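Local coordinates for protein cellulose hydrolase (PDB 4YZT) that hydrolyses internal beta-1,4 linkages of cellulose, acting as a tri-modular family 5 endoglucanase, at residues 461-466 and 517-522; 454-459 and 499-504; 434-439 and 526-531. All coordinates share one frame; numbering follows the deposited sequence. Where two conformers were deposited one is given.

Interaction 1: residues 461-466 and 517-522; sequences TKLATV and FTFELW
Lys462 and Trp522 open an antiparallel pairing in which strands 462-466 and 517-522 approach to 4.3 Å between axes and run at 135° to each other. Its distinctive feature is a classic beta bulge, where Ala464 and Thr465 together face Glu520. Two amides consequently grip one carbonyl: Ala464 N reaches Glu520 O at 2.8 Å in the carbonyl plane, and Thr465 N reaches the same oxygen at 3.2 Å from a tilted position. Glu520 N returns a bond to Thr465 O.

The bulge also swings the methyl of Ala464 under an aromatic ring. Trp522 holds CG anti to its carbonyl carbon (chi1 -59°), and Ala464 CB sits over a face of the indole, 3.7 Å from the centroid of the five-membered ring, as a CH-pi contact. Thr238 and Asn278, on loops of the catalytic domain, touch the same indole, while Asn233 ND2 and Asn278 ND2 bind the carbonyls of Ala464 and Leu463. An alanine in place of Trp522 would probably leave the Ala464 methyl without its aromatic cover and open a gap between this sheet and those loops.

On the face carrying Val466 and Phe519, the two side chains lie side by side. Val466 CG1 stands over the centre of the phenyl ring, 4.0 Å from its centroid, whereas Leu463 CD1 meets the ring in plane at its edge. On the other face Glu520 OE2 bonds to Tyr487 OH, and Thr465 CG2 lies 3.5 Å from Glu520 OE1.

Interaction 2: residues 454-459 and 499-504; sequences IPASLN and GDLYLK
Asp500 turns its carboxylate onto the backbone at Ala456 through two torsions: chi1 (-58°) sets CG anti to the carbonyl carbon, and chi2 (-45°) carries OD1 to the partner strand. There Ala456 N donates to Asp500 OD1 at 3.1 Å, meeting the oxygen on its anti side and 20° out of the carboxylate plane. The other oxygen, OD2, makes a long, weak ion pair with Lys453 NZ.

The side-chain bond takes over where the backbone pairing runs out. Ile454 and Leu501 form an antiparallel hydrogen-bonded pair, with Ile454 N to Leu501 O at 2.7 Å, nearly along the C=O axis, and Leu501 N to Ile454 O at 3.1 Å from a donor well tilted out of the carbonyl plane. Two residues further on, the strands no longer close in this way. Ala456 O and Gly499 O, both acceptors, lie 3.4 Å apart, and a water fills in for the missing donor: it accepts from Leu458 N and donates to Gly499 O, each bond 2.7 Å long.

On the face carrying Ile454 and Leu501 the contact is apolar. Ile454 CB and Leu501 CB are 4.2 Å apart, and Leu458 CD1 lies 4.4 Å from Leu501 CD2. The opposing sheet of the C-terminal beta-sandwich covers this face.

The general lesson is one of substitution of partners at a fraying strand end. A carboxylate satisfies one amide and a water another, so Ala456 N, Leu458 N and Gly499 O keep partners although the two chains diverge. The anionic oxygen is likely to strengthen its bond to Ala456 N, and that bond in turn restrains the carboxylate against rotation.

Interaction 3: residues 434-439 and 526-531; sequences PKLEKS and VEAVVK
Leu436 and Val530 meet in a contact between two sheets: the short edge strand 435-436 of one lies over strand 527-535 of the other, within the C-terminal module. The interlocking is mainly apolar. With its CG anti to the carbonyl carbon (chi1 -87°), Leu436 enters the space between the sheets and divides its two methyls between different partners. CD2 touches Val530 CG2 at 3.6 Å, the two side chains crossing at about a right angle, and CD1 rests against Ala528 CB at 4.0 Å. Beside it, the ring of Pro434 crosses Val526 obliquely, Pro434 CD lying 3.7 Å from Val526 CG1.

At the other end the character changes from packing to backbone pairing. Ser439 O accepts from Lys531 N at 3.0 Å, with a fairly straight N-H...O angle of 161°. The same carbonyl oxygen also receives a CA-H...O contact from Val530 CA at 3.4 Å, and Val530 CG1 comes to 3.6 Å from Ser439 O. Here the chain is joining the second sheet, in which strand 440-444 runs parallel to 527-535. Side chains from strands of both sheets complete the layer, Ile454 and Ala456 touching Leu436 and Phe519 touching Val530.

A single run of chain thus belongs first to one sheet and then to its opposite, an edge-strand switch between the two sheets, as seen in many immunoglobulin-like beta-sandwiches.

Overall arrangement
The three contacts meet in the core between the two sheets of the C-terminal beta-sandwich, interaction 1 through its Phe519 and Val466 face, with centres about 8 to 10 Å apart. Phe519 ties interaction 1 to interaction 2: its CZ lies 3.6 Å from Ile454 CD1, and its CG 3.9 Å from Leu501 CD1. Interactions 1 and 3 share a sheet, with Phe517 N probably hydrogen-bonded to Val530 O at 2.7 Å; interactions 2 and 3 share the other, through Ser457 N and Lys435 O at 2.8 Å. None of these segments contributes to the glycan pocket of the barrel. Interaction 1 nevertheless abuts the catalytic domain at Asn278, three residues beyond the pocket residue Leu275.

Interaction 1: residues 461-466 and 517-522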
ATOM      1  N   THR A 461      -0.950 -24.715   0.975  1.00 16.43           N
ATOM      2  CA  THR A 461      -0.036 -23.867   0.229  1.00 16.21           C
ATOM      3  C   THR A 461      -0.742 -22.581  -0.204  1.00 16.00           C
ATOM      4  O   THR A 461      -1.966 -22.495  -0.161  1.00 15.59           O
ATOM      5  CB  THR A 461       0.550 -24.576  -1.011  1.00 16.83           C
ATOM      6  OG1 THR A 461      -0.472 -24.778  -1.989  1.00 15.46           O
ATOM      7  CG2 THR A 461       1.172 -25.904  -0.635  1.00 17.75           C
ATOM      8  N   LYS A 462       0.043 -21.585  -0.609  1.00 17.33           N
ATOM      9  CA  LYS A 462      -0.483 -20.282  -1.004  1.00 17.75           C
ATOM     10  C   LYS A 462       0.133 -19.846  -2.315  1.00 13.89           C
ATOM     11  O   LYS A 462       1.310 -20.119  -2.583  1.00 14.83           O
ATOM     12  CB  LYS A 462      -0.204 -19.216   0.065  1.00 21.00           C
ATOM     13  CG  LYS A 462      -0.650 -19.583   1.471  1.00 28.52           C
ATOM     14  CD  LYS A 462      -0.025 -18.638   2.479  1.00 34.84           C
ATOM     15  CE  LYS A 462      -0.535 -18.900   3.888  1.00 38.85           C
ATOM     16  NZ  LYS A 462       0.079 -17.942   4.850  1.00 42.21           N
ATOM     17  N   LEU A 463      -0.644 -19.150  -3.130  1.00 10.68           N
ATOM     18  CA  LEU A 463      -0.127 -18.671  -4.411  1.00 11.63           C
ATOM     19  C   LEU A 463       0.930 -17.578  -4.209  1.00 12.44           C
ATOM     20  O   LEU A 463       0.728 -16.645  -3.421  1.00 13.09           O
ATOM     21  CB  LEU A 463      -1.260 -18.139  -5.280  1.00 11.66           C
ATOM     22  CG  LEU A 463      -0.858 -17.610  -6.659  1.00 12.61           C
ATOM     23  CD1 LEU A 463      -0.231 -18.719  -7.509  1.00 12.99           C
ATOM     24  CD2 LEU A 463      -2.083 -17.015  -7.330  1.00 12.90           C
ATOM     25  N   ALA A 464       2.055 -17.712  -4.909  1.00  9.06           N
ATOM     26  CA  ALA A 464       3.137 -16.734  -4.839  1.00 12.41           C
ATOM     27  C   ALA A 464       3.241 -15.897  -6.117  1.00 12.74           C
ATOM     28  O   ALA A 464       3.162 -14.661  -6.076  1.00 13.10           O
ATOM     29  CB  ALA A 464       4.445 -17.441  -4.574  1.00 12.77           C
ATOM     30  N   THR A 465       3.424 -16.577  -7.250  1.00 10.40           N
ATOM     31  CA  THR A 465       3.467 -15.904  -8.543  1.00  9.00           C
ATOM     32  C   THR A 465       3.160 -16.919  -9.656  1.00 10.21           C
ATOM     33  O   THR A 465       2.962 -18.103  -9.390  1.00  9.82           O
ATOM     34  CB  THR A 465       4.843 -15.218  -8.780  1.00  9.83           C
ATOM     35  OG1 THR A 465       4.809 -14.470 -10.008  1.00 13.27           O
ATOM     36  CG2 THR A 465       5.954 -16.240  -8.852  1.00  8.84           C
ATOM     37  N   VAL A 466       3.091 -16.455 -10.897  1.00  9.94           N
ATOM     38  CA  VAL A 466       2.796 -17.335 -12.020  1.00 10.27           C
ATOM     39  C   VAL A 466       3.679 -16.945 -13.208  1.00 11.43           C
ATOM     40  O   VAL A 466       3.876 -15.761 -13.443  1.00 11.82           O
ATOM     41  CB  VAL A 466       1.307 -17.243 -12.464  1.00  9.85           C
ATOM     42  CG1 VAL A 466       0.980 -18.356 -13.473  1.00 10.36           C
ATOM     43  CG2 VAL A 466       0.366 -17.298 -11.274  1.00  9.97           C
ATOM     44  N   PHE A 517       1.543 -22.903 -18.040  1.00 12.31           N
ATOM     45  CA  PHE A 517       1.596 -21.963 -16.927  1.00 14.32           C
ATOM     46  C   PHE A 517       2.068 -22.658 -15.666  1.00 17.03           C
ATOM     47  O   PHE A 517       1.612 -23.756 -15.348  1.00 19.80           O
ATOM     48  CB  PHE A 517       0.232 -21.319 -16.691  1.00 11.89           C
ATOM     49  CG  PHE A 517      -0.203 -20.433 -17.813  1.00 13.06           C
ATOM     50  CD1 PHE A 517       0.061 -19.078 -17.776  1.00 10.85           C
ATOM     51  CD2 PHE A 517      -0.856 -20.965 -18.918  1.00 12.17           C
ATOM     52  CE1 PHE A 517      -0.320 -18.258 -18.842  1.00 11.31           C
ATOM     53  CE2 PHE A 517      -1.250 -20.162 -19.968  1.00 13.88           C
ATOM     54  CZ  PHE A 517      -0.976 -18.805 -19.932  1.00 11.85           C
ATOM     55  N   THR A 518       3.000 -22.025 -14.968  1.00 12.72           N
ATOM     56  CA  THR A 518       3.504 -22.567 -13.717  1.00 13.98           C
ATOM     57  C   THR A 518       3.057 -21.685 -12.562  1.00 15.75           C
ATOM     58  O   THR A 518       3.502 -20.534 -12.434  1.00 14.08           O
ATOM     59  CB  THR A 518       5.042 -22.688 -13.721  1.00 16.59           C
ATOM     60  OG1 THR A 518       5.474 -23.515 -14.816  1.00 17.21           O
ATOM     61  CG2 THR A 518       5.535 -23.293 -12.407  1.00 16.29           C
ATOM     62  N   PHE A 519       2.166 -22.226 -11.733  1.00 13.11           N
ATOM     63  CA  PHE A 519       1.691 -21.524 -10.548  1.00 14.94           C
ATOM     64  C   PHE A 519       2.638 -21.824  -9.392  1.00 15.27           C
ATOM     65  O   PHE A 519       2.568 -22.897  -8.799  1.00 16.34           O
ATOM     66  CB  PHE A 519       0.249 -21.931 -10.208  1.00 14.08           C
ATOM     67  CG  PHE A 519      -0.762 -21.432 -11.198  1.00 13.73           C
ATOM     68  CD1 PHE A 519      -0.978 -22.113 -12.384  1.00 17.16           C
ATOM     69  CD2 PHE A 519      -1.480 -20.270 -10.952  1.00 11.84           C
ATOM     70  CE1 PHE A 519      -1.896 -21.646 -13.317  1.00 15.62           C
ATOM     71  CE2 PHE A 519      -2.398 -19.799 -11.867  1.00 12.82           C
ATOM     72  CZ  PHE A 519      -2.609 -20.493 -13.062  1.00 11.73           C
ATOM     73  N   GLU A 520       3.538 -20.882  -9.093  1.00 11.89           N
ATOM     74  CA  GLU A 520       4.528 -21.087  -8.042  1.00 12.28           C
ATOM     75  C   GLU A 520       3.907 -20.719  -6.703  1.00 14.17           C
ATOM     76  O   GLU A 520       3.273 -19.671  -6.553  1.00 12.86           O
ATOM     77  CB  GLU A 520       5.801 -20.273  -8.312  1.00 12.15           C
ATOM     78  CG  GLU A 520       6.492 -20.620  -9.615  1.00 14.85           C
ATOM     79  CD  GLU A 520       7.775 -19.828  -9.869  1.00 16.08           C
ATOM     80  OE1 GLU A 520       8.171 -18.984  -9.030  1.00 15.16           O
ATOM     81  OE2 GLU A 520       8.395 -20.057 -10.927  1.00 16.10           O
ATOM     82  N   LEU A 521       4.077 -21.610  -5.735  1.00 12.65           N
ATOM     83  CA  LEU A 521       3.416 -21.498  -4.448  1.00 13.10           C
ATOM     84  C   LEU A 521       4.383 -21.230  -3.301  1.00 14.44           C
ATOM     85  O   LEU A 521       5.599 -21.347  -3.453  1.00 13.69           O
ATOM     86  CB  LEU A 521       2.628 -22.786  -4.165  1.00 14.29           C
ATOM     87  CG  LEU A 521       1.657 -23.168  -5.278  1.00 14.95           C
ATOM     88  CD1 LEU A 521       1.182 -24.623  -5.149  1.00 16.68           C
ATOM     89  CD2 LEU A 521       0.471 -22.224  -5.253  1.00 15.18           C
ATOM     90  N   TRP A 522       3.816 -20.877  -2.151  1.00 14.99           N
ATOM     91  CA  TRP A 522       4.508 -20.959  -0.865  1.00 15.57           C
ATOM     92  C   TRP A 522       4.098 -22.285  -0.220  1.00 14.74           C
ATOM     93  O   TRP A 522       2.919 -22.596  -0.201  1.00 18.36           O
ATOM     94  CB  TRP A 522       4.127 -19.790   0.045  1.00 17.97           C
ATOM     95  CG  TRP A 522       4.422 -18.397  -0.507  1.00 19.88           C
ATOM     96  CD1 TRP A 522       3.512 -17.414  -0.792  1.00 20.63           C
ATOM     97  CD2 TRP A 522       5.714 -17.845  -0.801  1.00 20.93           C
ATOM     98  NE1 TRP A 522       4.165 -16.286  -1.253  1.00 20.10           N
ATOM     99  CE2 TRP A 522       5.512 -16.530  -1.267  1.00 20.59           C
ATOM    100  CE3 TRP A 522       7.021 -18.339  -0.717  1.00 21.07           C
ATOM    101  CZ2 TRP A 522       6.569 -15.706  -1.653  1.00 21.75           C
ATOM    102  CZ3 TRP A 522       8.070 -17.519  -1.104  1.00 23.41           C
ATOM    103  CH2 TRP A 522       7.835 -16.217  -1.565  1.00 22.32           C
TER

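Interaction 2: residues 454-459 and 499-504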
ATOM      1  N   ILE A 454      -9.370 -22.418 -12.398  1.00 11.09           N
ATOM      2  CA  ILE A 454      -8.652 -23.665 -12.219  1.00 13.51           C
ATOM      3  C   ILE A 454      -8.918 -24.181 -10.801  1.00 12.28           C
ATOM      4  O   ILE A 454      -8.224 -23.802  -9.862  1.00 12.23           O
ATOM      5  CB  ILE A 454      -7.138 -23.468 -12.463  1.00 16.35           C
ATOM      6  CG1 ILE A 454      -6.908 -22.926 -13.888  1.00 17.11           C
ATOM      7  CG2 ILE A 454      -6.385 -24.772 -12.240  1.00 19.30           C
ATOM      8  CD1 ILE A 454      -5.671 -22.040 -14.040  1.00 16.55           C
ATOM      9  N   PRO A 455      -9.944 -25.031 -10.638  1.00 14.28           N
ATOM     10  CA  PRO A 455     -10.262 -25.572  -9.309  1.00 14.54           C
ATOM     11  C   PRO A 455      -9.062 -26.295  -8.700  1.00 16.67           C
ATOM     12  O   PRO A 455      -8.352 -27.021  -9.395  1.00 16.62           O
ATOM     13  CB  PRO A 455     -11.412 -26.552  -9.585  1.00 17.62           C
ATOM     14  CG  PRO A 455     -12.042 -26.025 -10.840  1.00 19.06           C
ATOM     15  CD  PRO A 455     -10.888 -25.501 -11.663  1.00 15.46           C
ATOM     16  N   ALA A 456      -8.824 -26.077  -7.417  1.00 15.25           N
ATOM     17  CA  ALA A 456      -7.657 -26.648  -6.772  1.00 16.92           C
ATOM     18  C   ALA A 456      -7.928 -27.010  -5.312  1.00 17.29           C
ATOM     19  O   ALA A 456      -8.814 -26.438  -4.671  1.00 16.74           O
ATOM     20  CB  ALA A 456      -6.477 -25.670  -6.867  1.00 17.25           C
ATOM     21  N   SER A 457      -7.180 -27.992  -4.816  1.00 16.50           N
ATOM     22  CA  SER A 457      -7.033 -28.228  -3.382  1.00 17.80           C
ATOM     23  C   SER A 457      -5.605 -27.871  -3.049  1.00 16.58           C
ATOM     24  O   SER A 457      -4.705 -28.689  -3.246  1.00 18.31           O
ATOM     25  CB  SER A 457      -7.310 -29.685  -3.001  1.00 23.51           C
ATOM     26  OG  SER A 457      -8.568 -30.132  -3.475  1.00 27.12           O
ATOM     27  N   LEU A 458      -5.378 -26.660  -2.556  1.00 14.16           N
ATOM     28  CA  LEU A 458      -4.003 -26.196  -2.342  1.00 15.76           C
ATOM     29  C   LEU A 458      -3.349 -26.811  -1.092  1.00 16.64           C
ATOM     30  O   LEU A 458      -2.126 -26.747  -0.919  1.00 14.71           O
ATOM     31  CB  LEU A 458      -3.978 -24.665  -2.265  1.00 17.26           C
ATOM     32  CG  LEU A 458      -4.327 -23.992  -3.602  1.00 16.40           C
ATOM     33  CD1 LEU A 458      -4.449 -22.480  -3.434  1.00 17.67           C
ATOM     34  CD2 LEU A 458      -3.292 -24.322  -4.678  1.00 15.62           C
ATOM     35  N   ASN A 459      -4.175 -27.399  -0.236  1.00 16.82           N
ATOM     36  CA  ASN A 459      -3.702 -28.188   0.899  1.00 19.18           C
ATOM     37  C   ASN A 459      -2.700 -27.442   1.769  1.00 17.96           C
ATOM     38  O   ASN A 459      -1.695 -28.005   2.182  1.00 21.14           O
ATOM     39  CB  ASN A 459      -3.084 -29.503   0.415  1.00 20.08           C
ATOM     40  CG  ASN A 459      -4.103 -30.423  -0.240  1.00 22.42           C
ATOM     41  OD1 ASN A 459      -5.293 -30.370   0.074  1.00 22.25           O
ATOM     42  ND2 ASN A 459      -3.635 -31.284  -1.146  1.00 19.93           N
ATOM     43  N   GLY A 499      -9.470 -20.541  -2.610  1.00 14.77           N
ATOM     44  CA  GLY A 499      -8.723 -21.777  -2.778  1.00 16.59           C
ATOM     45  C   GLY A 499      -8.518 -22.236  -4.217  1.00 17.20           C
ATOM     46  O   GLY A 499      -7.838 -23.238  -4.450  1.00 17.45           O
ATOM     47  N   ASP A 500      -9.112 -21.521  -5.173  1.00 14.67           N
ATOM     48  CA  ASP A 500      -8.939 -21.820  -6.590  1.00 13.67           C
ATOM     49  C   ASP A 500      -7.994 -20.818  -7.276  1.00 14.97           C
ATOM     50  O   ASP A 500      -7.829 -19.680  -6.831  1.00 11.55           O
ATOM     51  CB  ASP A 500     -10.301 -21.823  -7.298  1.00 11.99           C
ATOM     52  CG  ASP A 500     -11.276 -22.818  -6.686  1.00 15.41           C
ATOM     53  OD1 ASP A 500     -10.877 -23.967  -6.402  1.00 17.22           O
ATOM     54  OD2 ASP A 500     -12.447 -22.448  -6.481  1.00 18.59           O
ATOM     55  N   LEU A 501      -7.367 -21.262  -8.355  1.00 12.19           N
ATOM     56  CA  LEU A 501      -6.445 -20.441  -9.114  1.00 13.06           C
ATOM     57  C   LEU A 501      -7.127 -19.883 -10.358  1.00 11.54           C
ATOM     58  O   LEU A 501      -7.964 -20.559 -10.965  1.00 12.79           O
ATOM     59  CB  LEU A 501      -5.217 -21.266  -9.509  1.00 12.84           C
ATOM     60  CG  LEU A 501      -4.491 -21.955  -8.351  1.00 12.93           C
ATOM     61  CD1 LEU A 501      -3.499 -22.989  -8.859  1.00 13.97           C
ATOM     62  CD2 LEU A 501      -3.779 -20.920  -7.470  1.00 12.10           C
ATOM     63  N   TYR A 502      -6.750 -18.667 -10.752  1.00 10.56           N
ATOM     64  CA  TYR A 502      -7.387 -17.999 -11.885  1.00 11.46           C
ATOM     65  C   TYR A 502      -6.358 -17.344 -12.793  1.00 12.45           C
ATOM     66  O   TYR A 502      -5.420 -16.706 -12.314  1.00 11.51           O
ATOM     67  CB  TYR A 502      -8.371 -16.930 -11.401  1.00  9.90           C
ATOM     68  CG  TYR A 502      -9.629 -17.463 -10.733  1.00 12.06           C
ATOM     69  CD1 TYR A 502     -10.803 -17.620 -11.455  1.00 12.52           C
ATOM     70  CD2 TYR A 502      -9.641 -17.779  -9.374  1.00 12.07           C
ATOM     71  CE1 TYR A 502     -11.962 -18.099 -10.847  1.00 15.82           C
ATOM     72  CE2 TYR A 502     -10.782 -18.263  -8.760  1.00 13.79           C
ATOM     73  CZ  TYR A 502     -11.941 -18.414  -9.501  1.00 13.73           C
ATOM     74  OH  TYR A 502     -13.085 -18.895  -8.907  1.00 12.25           O
ATOM     75  N   LEU A 503      -6.538 -17.513 -14.102  1.00 13.02           N
ATOM     76  CA  LEU A 503      -5.862 -16.691 -15.095  1.00 13.11           C
ATOM     77  C   LEU A 503      -6.837 -15.670 -15.658  1.00 12.91           C
ATOM     78  O   LEU A 503      -7.945 -16.019 -16.094  1.00 13.44           O
ATOM     79  CB  LEU A 503      -5.302 -17.535 -16.239  1.00 15.62           C
ATOM     80  CG  LEU A 503      -4.096 -18.410 -15.921  1.00 16.85           C
ATOM     81  CD1 LEU A 503      -3.791 -19.281 -17.115  1.00 15.39           C
ATOM     82  CD2 LEU A 503      -2.896 -17.522 -15.578  1.00 14.38           C
ATOM     83  N   LYS A 504      -6.419 -14.416 -15.667  1.00 12.38           N
ATOM     84  CA  LYS A 504      -7.280 -13.345 -16.135  1.00 11.41           C
ATOM     85  C   LYS A 504      -7.523 -13.433 -17.641  1.00 11.98           C
ATOM     86  O   LYS A 504      -6.672 -13.896 -18.401  1.00 11.04           O
ATOM     87  CB  LYS A 504      -6.678 -11.983 -15.765  1.00 12.66           C
ATOM     88  CG  LYS A 504      -6.684 -11.710 -14.269  1.00 15.33           C
ATOM     89  CD  LYS A 504      -8.007 -11.142 -13.788  1.00 16.78           C
ATOM     90  CE  LYS A 504      -8.165  -9.711 -14.237  1.00 18.62           C
ATOM     91  NZ  LYS A 504      -9.060  -8.938 -13.341  1.00 20.11           N
TER
HETATM   92  O   HOH W   1      -7.374 -24.793  -2.299  1.00 17.26           O

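Interaction 3: residues 434-439 and 526-531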
ATOM      1  N   PRO A 434      -0.245 -29.967  -3.337  1.00 21.09           N
ATOM      2  CA  PRO A 434      -1.487 -29.441  -3.912  1.00 20.50           C
ATOM      3  C   PRO A 434      -2.050 -30.387  -4.967  1.00 18.99           C
ATOM      4  O   PRO A 434      -1.273 -31.038  -5.656  1.00 20.21           O
ATOM      5  CB  PRO A 434      -1.053 -28.121  -4.548  1.00 21.49           C
ATOM      6  CG  PRO A 434       0.406 -28.306  -4.836  1.00 24.09           C
ATOM      7  CD  PRO A 434       0.930 -29.165  -3.717  1.00 22.12           C
ATOM      8  N   LYS A 435      -3.371 -30.465  -5.081  1.00 19.14           N
ATOM      9  CA  LYS A 435      -3.984 -31.335  -6.073  1.00 21.40           C
ATOM     10  C   LYS A 435      -4.951 -30.543  -6.951  1.00 20.35           C
ATOM     11  O   LYS A 435      -5.803 -29.805  -6.460  1.00 22.43           O
ATOM     12  CB  LYS A 435      -4.705 -32.508  -5.394  1.00 20.47           C
ATOM     13  N   LEU A 436      -4.809 -30.695  -8.258  1.00 19.85           N
ATOM     14  CA  LEU A 436      -5.733 -30.060  -9.191  1.00 20.74           C
ATOM     15  C   LEU A 436      -6.647 -31.103  -9.805  1.00 19.97           C
ATOM     16  O   LEU A 436      -6.188 -32.168 -10.205  1.00 20.85           O
ATOM     17  CB  LEU A 436      -4.966 -29.307 -10.284  1.00 21.06           C
ATOM     18  CG  LEU A 436      -4.539 -27.861 -10.011  1.00 24.10           C
ATOM     19  CD1 LEU A 436      -3.689 -27.744  -8.771  1.00 24.87           C
ATOM     20  CD2 LEU A 436      -3.785 -27.320 -11.219  1.00 23.99           C
ATOM     21  N   GLU A 437      -7.942 -30.807  -9.868  1.00 24.17           N
ATOM     22  CA  GLU A 437      -8.900 -31.731 -10.473  1.00 30.16           C
ATOM     23  C   GLU A 437      -8.577 -31.934 -11.949  1.00 29.44           C
ATOM     24  O   GLU A 437      -8.721 -33.023 -12.500  1.00 31.48           O
ATOM     25  CB  GLU A 437     -10.334 -31.208 -10.315  1.00 31.89           C
ATOM     26  N   LYS A 438      -8.111 -30.863 -12.571  1.00 29.06           N
ATOM     27  CA  LYS A 438      -7.859 -30.830 -13.997  1.00 27.19           C
ATOM     28  C   LYS A 438      -6.643 -29.943 -14.185  1.00 23.53           C
ATOM     29  O   LYS A 438      -6.589 -28.857 -13.619  1.00 23.71           O
ATOM     30  CB  LYS A 438      -9.095 -30.300 -14.724  1.00 31.74           C
ATOM     31  CG  LYS A 438      -9.104 -30.392 -16.233  1.00 33.73           C
ATOM     32  CD  LYS A 438     -10.399 -29.769 -16.734  1.00 35.62           C
ATOM     33  CE  LYS A 438     -10.426 -29.583 -18.242  1.00 38.71           C
ATOM     34  NZ  LYS A 438     -11.587 -28.728 -18.634  1.00 41.13           N
ATOM     35  N   SER A 439      -5.652 -30.418 -14.936  1.00 21.56           N
ATOM     36  CA  SER A 439      -4.410 -29.675 -15.128  0.57 21.21           C
ATOM     37  C   SER A 439      -4.178 -29.331 -16.592  1.00 21.98           C
ATOM     38  O   SER A 439      -3.134 -28.772 -16.950  1.00 21.99           O
ATOM     39  CB  SER A 439      -3.218 -30.462 -14.587  0.57 20.23           C
ATOM     40  OG  SER A 439      -3.225 -30.481 -13.173  0.57 19.13           O
ATOM     41  N   VAL A 526       7.393 -25.403  -4.167  1.00 16.54           N
ATOM     42  CA  VAL A 526       6.162 -26.122  -4.505  1.00 16.37           C
ATOM     43  C   VAL A 526       5.427 -25.350  -5.604  1.00 16.41           C
ATOM     44  O   VAL A 526       5.343 -24.117  -5.575  1.00 16.31           O
ATOM     45  CB  VAL A 526       5.241 -26.312  -3.276  1.00 17.75           C
ATOM     46  CG1 VAL A 526       3.946 -27.021  -3.668  1.00 18.15           C
ATOM     47  CG2 VAL A 526       5.949 -27.112  -2.192  1.00 19.76           C
ATOM     48  N   GLU A 527       4.909 -26.072  -6.588  1.00 17.70           N
ATOM     49  CA  GLU A 527       4.235 -25.410  -7.698  1.00 15.85           C
ATOM     50  C   GLU A 527       3.196 -26.322  -8.321  1.00 15.20           C
ATOM     51  O   GLU A 527       3.169 -27.531  -8.049  1.00 16.65           O
ATOM     52  CB  GLU A 527       5.249 -24.957  -8.754  1.00 16.22           C
ATOM     53  CG  GLU A 527       6.134 -26.063  -9.292  1.00 21.56           C
ATOM     54  CD  GLU A 527       7.239 -25.550 -10.224  1.00 25.33           C
ATOM     55  OE1 GLU A 527       7.489 -26.214 -11.252  1.00 25.15           O
ATOM     56  OE2 GLU A 527       7.854 -24.493  -9.934  1.00 26.01           O
ATOM     57  N   ALA A 528       2.346 -25.729  -9.151  1.00 13.98           N
ATOM     58  CA  ALA A 528       1.313 -26.453  -9.881  1.00 16.72           C
ATOM     59  C   ALA A 528       1.369 -26.053 -11.352  1.00 16.18           C
ATOM     60  O   ALA A 528       1.207 -24.874 -11.683  1.00 15.44           O
ATOM     61  CB  ALA A 528      -0.064 -26.171  -9.294  1.00 15.66           C
ATOM     62  N   VAL A 529       1.599 -27.038 -12.218  1.00 17.93           N
ATOM     63  CA  VAL A 529       1.784 -26.800 -13.646  1.00 20.47           C
ATOM     64  C   VAL A 529       0.495 -27.052 -14.424  1.00 21.61           C
ATOM     65  O   VAL A 529      -0.099 -28.134 -14.343  1.00 20.75           O
ATOM     66  CB  VAL A 529       2.907 -27.695 -14.221  1.00 23.47           C
ATOM     67  CG1 VAL A 529       3.040 -27.505 -15.714  1.00 25.41           C
ATOM     68  CG2 VAL A 529       4.235 -27.421 -13.525  1.00 24.29           C
ATOM     69  N   VAL A 530       0.066 -26.053 -15.182  1.00 20.22           N
ATOM     70  CA  VAL A 530      -1.180 -26.141 -15.933  1.00 19.70           C
ATOM     71  C   VAL A 530      -0.910 -25.882 -17.404  1.00 20.99           C
ATOM     72  O   VAL A 530      -0.310 -24.860 -17.759  1.00 19.78           O
ATOM     73  CB  VAL A 530      -2.239 -25.121 -15.438  1.00 18.05           C
ATOM     74  CG1 VAL A 530      -3.521 -25.238 -16.267  1.00 19.08           C
ATOM     75  CG2 VAL A 530      -2.526 -25.318 -13.949  1.00 17.28           C
ATOM     76  N   LYS A 531      -1.359 -26.799 -18.254  1.00 20.23           N
ATOM     77  CA  LYS A 531      -1.197 -26.644 -19.695  1.00 22.90           C
ATOM     78  C   LYS A 531      -2.471 -26.089 -20.302  1.00 21.76           C
ATOM     79  O   LYS A 531      -3.566 -26.504 -19.941  1.00 22.32           O
ATOM     80  CB  LYS A 531      -0.815 -27.981 -20.342  1.00 28.35           C
ATOM     81  CG  LYS A 531       0.567 -28.452 -19.910  1.00 31.86           C
ATOM     82  CD  LYS A 531       1.085 -29.598 -20.744  1.00 36.35           C
ATOM     83  CE  LYS A 531       2.534 -29.900 -20.378  1.00 38.86           C
ATOM     84  NZ  LYS A 531       3.441 -28.739 -20.646  1.00 38.48           N
TER